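Amino acid amide racemase (Ochrobactrum anthropi, PDB 6GIO) belongs to the class-III aminotransferase family and binds pyridoxal-5'-phosphate in a two-chain assembly. Local coordinates at residues K32-I37 with E406-E411. Residues are numbered along the deposited sequence; the frame is centred on the assembly and turned at random.
Sequences KGNRLI and EPEIDE
Arg-35 and Glu-411 reach for each other from opposite directions: the glutamate runs out fully extended, CG anti to its backbone N (chi1 -180°), while the arginine chain bends at chi3 (75°) and swings its guanidinium toward the helix. The carboxylate lies at the edge of the guanidinium, nearly coplanar with it. Arg-35 NH2 gives Glu-411 OE1 the main bond of the salt bridge, 3.2 Å long, received on the syn lone pair; a second, weak one runs from Arg-35 NH1 to Glu-411 OE2 at 3.5 Å. NE of the same guanidinium is held by Ser-43 OG, on the adjacent strand.

One helical turn earlier, Glu-408 extends toward Asn-34 and crosses it at about a right angle. Asn-34 ND2 donates to Glu-408 OE1 (2.9 Å), again on the syn lone pair and close to the amide plane, although amide and carboxylate are turned 62° apart. Thr-405 N also binds this OE1, and Thr-403 OG1 holds Asn-34 OD1, so both ends of the amide are fixed.

One water bridges Asn-34 N to Glu-408 OE2. Another accepts from Arg-35 NH2 and may connect the two pairs, but lies 2.4 Å from Glu-408 OE2, too close for that bond to be trusted.

The first turns of helix 406-424 are thereby joined to the type II' hairpin turn between strands 28-32 and 35-38, at the edge of a mixed sheet. The 179 Å² buried is small, and the closest contacts are polar; Arg-35, paired with Glu-411 and with Glu-408 OE2 4.6 Å from its NH2, probably favours the ionised form of both carboxylates.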
# COMPACT_ATOMS: atom_id res chain seq x y z
N LYS C 32 -1.16 -23.84 7.42
CA LYS C 32 -0.05 -24.66 7.88
C LYS C 32 0.61 -25.36 6.74
O LYS C 32 -0.01 -26.19 6.05
CB LYS C 32 -0.53 -25.69 8.91
CG LYS C 32 0.61 -26.46 9.57
CD LYS C 32 0.13 -27.76 10.20
CE LYS C 32 1.31 -28.57 10.74
NZ LYS C 32 1.16 -28.81 12.20
N GLY C 33 1.90 -25.04 6.55
CA GLY C 33 2.64 -25.56 5.43
C GLY C 33 2.05 -25.02 4.16
O GLY C 33 1.77 -23.82 4.02
N ASN C 34 1.83 -25.91 3.22
CA ASN C 34 1.18 -25.55 1.98
C ASN C 34 -0.35 -25.73 2.07
O ASN C 34 -1.02 -25.77 1.03
CB ASN C 34 1.80 -26.38 0.85
CG ASN C 34 3.32 -26.23 0.79
OD1 ASN C 34 3.86 -25.15 1.00
ND2 ASN C 34 4.02 -27.33 0.55
N ARG C 35 -0.91 -25.83 3.27
CA ARG C 35 -2.39 -26.00 3.38
C ARG C 35 -3.06 -24.85 4.10
O ARG C 35 -2.44 -24.21 4.94
CB ARG C 35 -2.73 -27.32 4.09
CG ARG C 35 -1.98 -28.55 3.56
CD ARG C 35 -2.52 -29.84 4.18
NE ARG C 35 -3.81 -30.17 3.59
CZ ARG C 35 -3.96 -30.85 2.45
NH1 ARG C 35 -5.19 -31.07 2.00
NH2 ARG C 35 -2.92 -31.33 1.78
N LEU C 36 -4.33 -24.58 3.76
CA LEU C 36 -5.11 -23.53 4.38
C LEU C 36 -6.24 -24.17 5.17
O LEU C 36 -6.80 -25.18 4.74
CB LEU C 36 -5.69 -22.56 3.34
CG LEU C 36 -4.62 -21.69 2.66
CD1 LEU C 36 -5.20 -20.99 1.45
CD2 LEU C 36 -3.99 -20.69 3.63
N ILE C 37 -6.58 -23.57 6.32
CA ILE C 37 -7.62 -24.17 7.17
C ILE C 37 -8.92 -23.40 7.06
O ILE C 37 -9.01 -22.23 7.41
CB ILE C 37 -7.20 -24.21 8.66
CG1 ILE C 37 -5.76 -24.67 8.82
CG2 ILE C 37 -8.20 -25.05 9.47
CD1 ILE C 37 -5.43 -26.02 8.24
N GLU C 406 6.26 -33.20 -3.51
CA GLU C 406 5.89 -34.14 -4.58
C GLU C 406 4.60 -34.91 -4.31
O GLU C 406 3.79 -35.04 -5.20
CB GLU C 406 7.07 -35.01 -4.98
CG GLU C 406 8.12 -34.17 -5.70
CD GLU C 406 9.37 -34.93 -6.14
OE1 GLU C 406 9.24 -36.02 -6.73
OE2 GLU C 406 10.48 -34.41 -5.92
N PRO C 407 4.34 -35.34 -3.07
CA PRO C 407 3.02 -35.92 -2.79
C PRO C 407 1.87 -34.96 -3.02
O PRO C 407 0.79 -35.37 -3.42
CB PRO C 407 3.09 -36.30 -1.32
CG PRO C 407 4.56 -36.58 -1.11
CD PRO C 407 5.29 -35.60 -1.97
N GLU C 408 2.10 -33.68 -2.73
CA GLU C 408 1.08 -32.67 -2.96
C GLU C 408 0.86 -32.44 -4.46
O GLU C 408 -0.26 -32.17 -4.89
CB GLU C 408 1.43 -31.38 -2.22
CG GLU C 408 1.22 -31.49 -0.73
CD GLU C 408 1.87 -30.38 0.04
OE1 GLU C 408 2.77 -29.69 -0.49
OE2 GLU C 408 1.49 -30.23 1.23
N ILE C 409 1.90 -32.56 -5.27
CA ILE C 409 1.71 -32.51 -6.72
C ILE C 409 0.75 -33.60 -7.20
O ILE C 409 -0.14 -33.30 -8.00
CB ILE C 409 3.04 -32.54 -7.50
CG1 ILE C 409 3.79 -31.23 -7.26
CG2 ILE C 409 2.78 -32.69 -9.00
CD1 ILE C 409 5.23 -31.23 -7.73
N ASP C 410 0.90 -34.85 -6.72
CA ASP C 410 -0.06 -35.93 -7.09
C ASP C 410 -1.46 -35.64 -6.59
O ASP C 410 -2.42 -35.97 -7.27
CB ASP C 410 0.30 -37.33 -6.50
CG ASP C 410 1.59 -37.90 -7.04
OD1 ASP C 410 1.96 -37.59 -8.19
OD2 ASP C 410 2.25 -38.69 -6.30
N GLU C 411 -1.58 -35.12 -5.38
CA GLU C 411 -2.90 -34.80 -4.82
C GLU C 411 -3.58 -33.69 -5.63
O GLU C 411 -4.82 -33.71 -5.86
CB GLU C 411 -2.76 -34.34 -3.37
CG GLU C 411 -4.08 -34.01 -2.72
CD GLU C 411 -3.95 -33.40 -1.34
OE1 GLU C 411 -2.81 -33.10 -0.91
OE2 GLU C 411 -5.00 -33.23 -0.69
O HOH W 1 1.97 -28.78 3.57
O HOH W 2 -0.14 -31.52 2.45